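Local coordinates for protein acyl-coenzyme A oxidase 1 (Yarrowia lipolytica, PDB 5Y9D) that oxidises acyl-CoA thioesters to trans-2-enoyl-CoAs with its FAD cofactor, passing the electrons to oxygen to give hydrogen peroxide in peroxisomal fatty acid beta-oxidation, at residues Leu516-Phe526 against Leu593-Ile604. Numbering follows the deposited sequence.
Sequences LLSPEFLVEAF and LKLANLFALWSI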
loop_
_atom_site.group_PDB
_atom_site.type_symbol
_atom_site.label_atom_id
_atom_site.label_comp_id
_atom_site.label_asym_id
_atom_site.label_seq_id
_atom_site.Cartn_x
_atom_site.Cartn_y
_atom_site.Cartn_z
ATOM N N LEU A 516 -10.253 -31.077 10.163
ATOM C CA LEU A 516 -9.854 -29.861 9.487
ATOM C C LEU A 516 -11.020 -28.983 8.971
ATOM O O LEU A 516 -10.809 -27.803 8.701
ATOM C CB LEU A 516 -8.877 -30.198 8.355
ATOM C CG LEU A 516 -7.427 -30.510 8.760
ATOM C CD1 LEU A 516 -6.613 -30.850 7.518
ATOM C CD2 LEU A 516 -6.782 -29.360 9.533
ATOM N N LEU A 517 -12.228 -29.540 8.843
ATOM C CA LEU A 517 -13.432 -28.742 8.567
ATOM C C LEU A 517 -14.288 -28.514 9.807
ATOM O O LEU A 517 -15.462 -28.142 9.692
ATOM C CB LEU A 517 -14.301 -29.418 7.503
ATOM C CG LEU A 517 -13.830 -29.346 6.058
ATOM C CD1 LEU A 517 -14.808 -30.125 5.191
ATOM C CD2 LEU A 517 -13.721 -27.899 5.601
ATOM N N SER A 518 -13.718 -28.735 10.990
ATOM C CA SER A 518 -14.477 -28.584 12.231
ATOM C C SER A 518 -14.170 -27.238 12.870
ATOM O O SER A 518 -13.014 -26.927 13.124
ATOM C CB SER A 518 -14.155 -29.697 13.231
ATOM O OG SER A 518 -15.139 -29.710 14.255
ATOM N N PRO A 519 -15.210 -26.440 13.137
ATOM C CA PRO A 519 -15.063 -25.235 13.941
ATOM C C PRO A 519 -14.330 -25.453 15.276
ATOM O O PRO A 519 -13.370 -24.735 15.580
ATOM C CB PRO A 519 -16.506 -24.810 14.171
ATOM C CG PRO A 519 -17.216 -25.257 12.940
ATOM C CD PRO A 519 -16.538 -26.531 12.509
ATOM N N GLU A 520 -14.758 -26.441 16.054
ATOM C CA GLU A 520 -14.112 -26.737 17.344
ATOM C C GLU A 520 -12.628 -27.011 17.146
ATOM O O GLU A 520 -11.809 -26.576 17.930
ATOM C CB GLU A 520 -14.745 -27.945 18.074
ATOM C CG GLU A 520 -14.218 -28.145 19.511
ATOM C CD GLU A 520 -14.028 -29.617 19.936
ATOM O OE1 GLU A 520 -14.968 -30.428 19.740
ATOM O OE2 GLU A 520 -12.947 -29.958 20.490
ATOM N N PHE A 521 -12.280 -27.750 16.114
ATOM C CA PHE A 521 -10.896 -28.120 15.956
ATOM C C PHE A 521 -10.049 -26.912 15.551
ATOM O O PHE A 521 -8.927 -26.740 16.038
ATOM C CB PHE A 521 -10.728 -29.245 14.938
ATOM C CG PHE A 521 -9.295 -29.552 14.652
ATOM C CD1 PHE A 521 -8.594 -30.434 15.457
ATOM C CD2 PHE A 521 -8.620 -28.881 13.638
ATOM C CE1 PHE A 521 -7.253 -30.674 15.217
ATOM C CE2 PHE A 521 -7.283 -29.110 13.398
ATOM C CZ PHE A 521 -6.597 -30.011 14.192
ATOM N N LEU A 522 -10.579 -26.090 14.648
ATOM C CA LEU A 522 -9.834 -24.945 14.125
ATOM C C LEU A 522 -9.618 -23.983 15.265
ATOM O O LEU A 522 -8.489 -23.563 15.529
ATOM C CB LEU A 522 -10.578 -24.281 12.959
ATOM C CG LEU A 522 -10.707 -25.225 11.762
ATOM C CD1 LEU A 522 -11.687 -24.725 10.717
ATOM C CD2 LEU A 522 -9.344 -25.507 11.164
ATOM N N VAL A 523 -10.695 -23.700 15.981
ATOM C CA VAL A 523 -10.617 -22.815 17.146
ATOM C C VAL A 523 -9.508 -23.291 18.084
ATOM O O VAL A 523 -8.549 -22.567 18.353
ATOM C CB VAL A 523 -11.961 -22.741 17.898
ATOM C CG1 VAL A 523 -11.804 -22.052 19.243
ATOM C CG2 VAL A 523 -12.994 -21.995 17.064
ATOM N N GLU A 524 -9.641 -24.536 18.519
ATOM C CA GLU A 524 -8.712 -25.177 19.426
ATOM C C GLU A 524 -7.312 -25.162 18.844
ATOM O O GLU A 524 -6.340 -24.986 19.574
ATOM C CB GLU A 524 -9.178 -26.614 19.720
ATOM C CG GLU A 524 -8.311 -27.383 20.718
ATOM C CD GLU A 524 -8.168 -26.661 22.047
ATOM O OE1 GLU A 524 -9.134 -25.957 22.410
ATOM O OE2 GLU A 524 -7.110 -26.778 22.722
ATOM N N ALA A 525 -7.193 -25.316 17.524
ATOM C CA ALA A 525 -5.869 -25.277 16.909
ATOM C C ALA A 525 -5.281 -23.900 17.072
ATOM O O ALA A 525 -4.077 -23.740 17.359
ATOM C CB ALA A 525 -5.927 -25.651 15.448
ATOM N N PHE A 526 -6.141 -22.901 16.912
ATOM C CA PHE A 526 -5.663 -21.528 16.974
ATOM C C PHE A 526 -5.338 -21.130 18.380
ATOM O O PHE A 526 -4.275 -20.558 18.606
ATOM C CB PHE A 526 -6.624 -20.539 16.298
ATOM C CG PHE A 526 -6.175 -20.171 14.937
ATOM C CD1 PHE A 526 -6.578 -20.905 13.847
ATOM C CD2 PHE A 526 -5.258 -19.166 14.760
ATOM C CE1 PHE A 526 -6.116 -20.607 12.590
ATOM C CE2 PHE A 526 -4.789 -18.863 13.510
ATOM C CZ PHE A 526 -5.220 -19.588 12.421
ATOM N N LEU A 593 -21.063 -20.442 7.310
ATOM C CA LEU A 593 -20.108 -21.444 7.767
ATOM C C LEU A 593 -18.967 -21.595 6.786
ATOM O O LEU A 593 -17.802 -21.652 7.184
ATOM C CB LEU A 593 -20.764 -22.798 8.040
ATOM C CG LEU A 593 -21.252 -22.959 9.488
ATOM C CD1 LEU A 593 -22.027 -24.261 9.667
ATOM C CD2 LEU A 593 -20.095 -22.875 10.482
ATOM N N LYS A 594 -19.279 -21.610 5.510
ATOM C CA LYS A 594 -18.217 -21.739 4.504
ATOM C C LYS A 594 -17.194 -20.609 4.600
ATOM O O LYS A 594 -15.983 -20.860 4.604
ATOM C CB LYS A 594 -18.796 -21.813 3.088
ATOM C CG LYS A 594 -19.776 -22.960 2.932
ATOM C CD LYS A 594 -19.536 -23.781 1.672
ATOM C CE LYS A 594 -20.348 -25.070 1.700
ATOM N NZ LYS A 594 -19.486 -26.236 1.372
ATOM N N LEU A 595 -17.679 -19.373 4.703
ATOM C CA LEU A 595 -16.794 -18.222 4.884
ATOM C C LEU A 595 -15.894 -18.376 6.124
ATOM O O LEU A 595 -14.700 -18.141 6.023
ATOM C CB LEU A 595 -17.602 -16.920 5.012
ATOM C CG LEU A 595 -18.258 -16.376 3.760
ATOM C CD1 LEU A 595 -19.220 -15.269 4.121
ATOM C CD2 LEU A 595 -17.195 -15.885 2.781
ATOM N N ALA A 596 -16.481 -18.746 7.276
ATOM C CA ALA A 596 -15.707 -18.970 8.516
ATOM C C ALA A 596 -14.561 -19.941 8.333
ATOM O O ALA A 596 -13.426 -19.614 8.663
ATOM C CB ALA A 596 -16.589 -19.486 9.631
ATOM N N ASN A 597 -14.845 -21.129 7.797
ATOM C CA ASN A 597 -13.812 -22.151 7.687
ATOM C C ASN A 597 -12.763 -21.752 6.685
ATOM O O ASN A 597 -11.590 -22.102 6.837
ATOM C CB ASN A 597 -14.379 -23.481 7.235
ATOM C CG ASN A 597 -15.445 -24.007 8.159
ATOM O OD1 ASN A 597 -15.428 -23.754 9.366
ATOM N ND2 ASN A 597 -16.397 -24.736 7.587
ATOM N N LEU A 598 -13.201 -21.062 5.640
ATOM C CA LEU A 598 -12.295 -20.506 4.678
ATOM C C LEU A 598 -11.324 -19.536 5.365
ATOM O O LEU A 598 -10.113 -19.633 5.208
ATOM C CB LEU A 598 -13.082 -19.798 3.584
ATOM C CG LEU A 598 -12.247 -19.019 2.569
ATOM C CD1 LEU A 598 -11.185 -19.892 1.944
ATOM C CD2 LEU A 598 -13.179 -18.469 1.506
ATOM N N PHE A 599 -11.863 -18.596 6.123
ATOM C CA PHE A 599 -11.057 -17.639 6.902
ATOM C C PHE A 599 -10.071 -18.388 7.807
ATOM O O PHE A 599 -8.875 -18.156 7.765
ATOM C CB PHE A 599 -12.021 -16.750 7.723
ATOM C CG PHE A 599 -11.348 -15.779 8.648
ATOM C CD1 PHE A 599 -10.277 -15.031 8.232
ATOM C CD2 PHE A 599 -11.841 -15.592 9.927
ATOM C CE1 PHE A 599 -9.648 -14.165 9.073
ATOM C CE2 PHE A 599 -11.241 -14.699 10.782
ATOM C CZ PHE A 599 -10.136 -13.988 10.349
ATOM N N ALA A 600 -10.588 -19.298 8.617
ATOM C CA ALA A 600 -9.762 -20.124 9.499
ATOM C C ALA A 600 -8.659 -20.874 8.763
ATOM O O ALA A 600 -7.480 -20.693 9.092
ATOM C CB ALA A 600 -10.637 -21.104 10.265
ATOM N N LEU A 601 -9.022 -21.697 7.772
ATOM C CA LEU A 601 -8.020 -22.508 7.048
ATOM C C LEU A 601 -7.057 -21.671 6.246
ATOM O O LEU A 601 -5.852 -21.946 6.203
ATOM C CB LEU A 601 -8.680 -23.519 6.108
ATOM C CG LEU A 601 -9.335 -24.700 6.820
ATOM C CD1 LEU A 601 -10.235 -25.475 5.880
ATOM C CD2 LEU A 601 -8.303 -25.619 7.434
ATOM N N TRP A 602 -7.577 -20.658 5.579
ATOM C CA TRP A 602 -6.710 -19.713 4.913
ATOM C C TRP A 602 -5.713 -19.116 5.901
ATOM O O TRP A 602 -4.567 -18.887 5.524
ATOM C CB TRP A 602 -7.530 -18.605 4.260
ATOM C CG TRP A 602 -6.719 -17.507 3.636
ATOM C CD1 TRP A 602 -6.004 -17.562 2.464
ATOM C CD2 TRP A 602 -6.571 -16.173 4.135
ATOM N NE1 TRP A 602 -5.421 -16.349 2.215
ATOM C CE2 TRP A 602 -5.747 -15.477 3.219
ATOM C CE3 TRP A 602 -7.071 -15.493 5.266
ATOM C CZ2 TRP A 602 -5.405 -14.144 3.394
ATOM C CZ3 TRP A 602 -6.732 -14.158 5.446
ATOM C CH2 TRP A 602 -5.919 -13.493 4.519
ATOM N N SER A 603 -6.131 -18.850 7.146
ATOM C CA SER A 603 -5.225 -18.243 8.139
ATOM C C SER A 603 -4.136 -19.227 8.530
ATOM O O SER A 603 -2.989 -18.831 8.716
ATOM C CB SER A 603 -5.955 -17.792 9.392
ATOM O OG SER A 603 -6.918 -16.812 9.099
ATOM N N ILE A 604 -4.475 -20.512 8.626
ATOM C CA ILE A 604 -3.426 -21.525 8.770
ATOM C C ILE A 604 -2.420 -21.318 7.636
ATOM O O ILE A 604 -1.217 -21.322 7.850
ATOM C CB ILE A 604 -3.931 -22.978 8.663
ATOM C CG1 ILE A 604 -5.062 -23.294 9.639
ATOM C CG2 ILE A 604 -2.776 -23.957 8.866
ATOM C CD1 ILE A 604 -4.726 -23.138 11.090
#
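Two helices of the all-helical C-terminal region of this acyl-CoA oxidase pack here, the N-terminal turns of helix 519-544 against helix 589-606, with Leu522 and Phe526, one turn apart, meeting Asn597, Ala600, Ser603 and Ile604. The segment axes run in roughly the same direction, 35° apart, and approach to 10.5 Å. Leu522 sits at the middle: its CD1 rests on Ala600 CB at 3.8 Å, while its other methyl, CD2, meets Leu601 CD2 at 3.9 Å. The Leu522 and Leu601 side chains cross at about a right angle. With CG anti to its carbonyl carbon (chi1 -73°), Leu601 extends its methyls toward the end of the short helix 513-516, where CD2 lies 3.6 Å from Leu516 O. Farther along, the Phe526 ring lies obliquely against helix 589-606; CE1 touches Ile604 CD1 and CZ lies 3.6 Å from Ser603 CB. Ser603 turns its hydroxyl to its own helix, OG donating to Phe599 O at 2.7 Å from above the carbonyl plane, opposite the face reached by Ser603 N. Arg570 NE is a second hydrogen-bond partner of OG. Toward the other end, Pro519 CG comes within 4.3 Å of Asn597 OD1; that oxygen is hydrogen-bonded to Tyr578 OH, so the amide oxygen of this buried side chain has a polar partner beside the apolar Pro519 and Leu522. No hydrogen bond joins the two segments. Helix 619-637 packs on Leu516 and Leu601, helix 558-581 supplies Tyr578 and Arg570, Phe611 meets Phe526 edge-to-face, and helix 355-391 packs against Phe599 and Trp602.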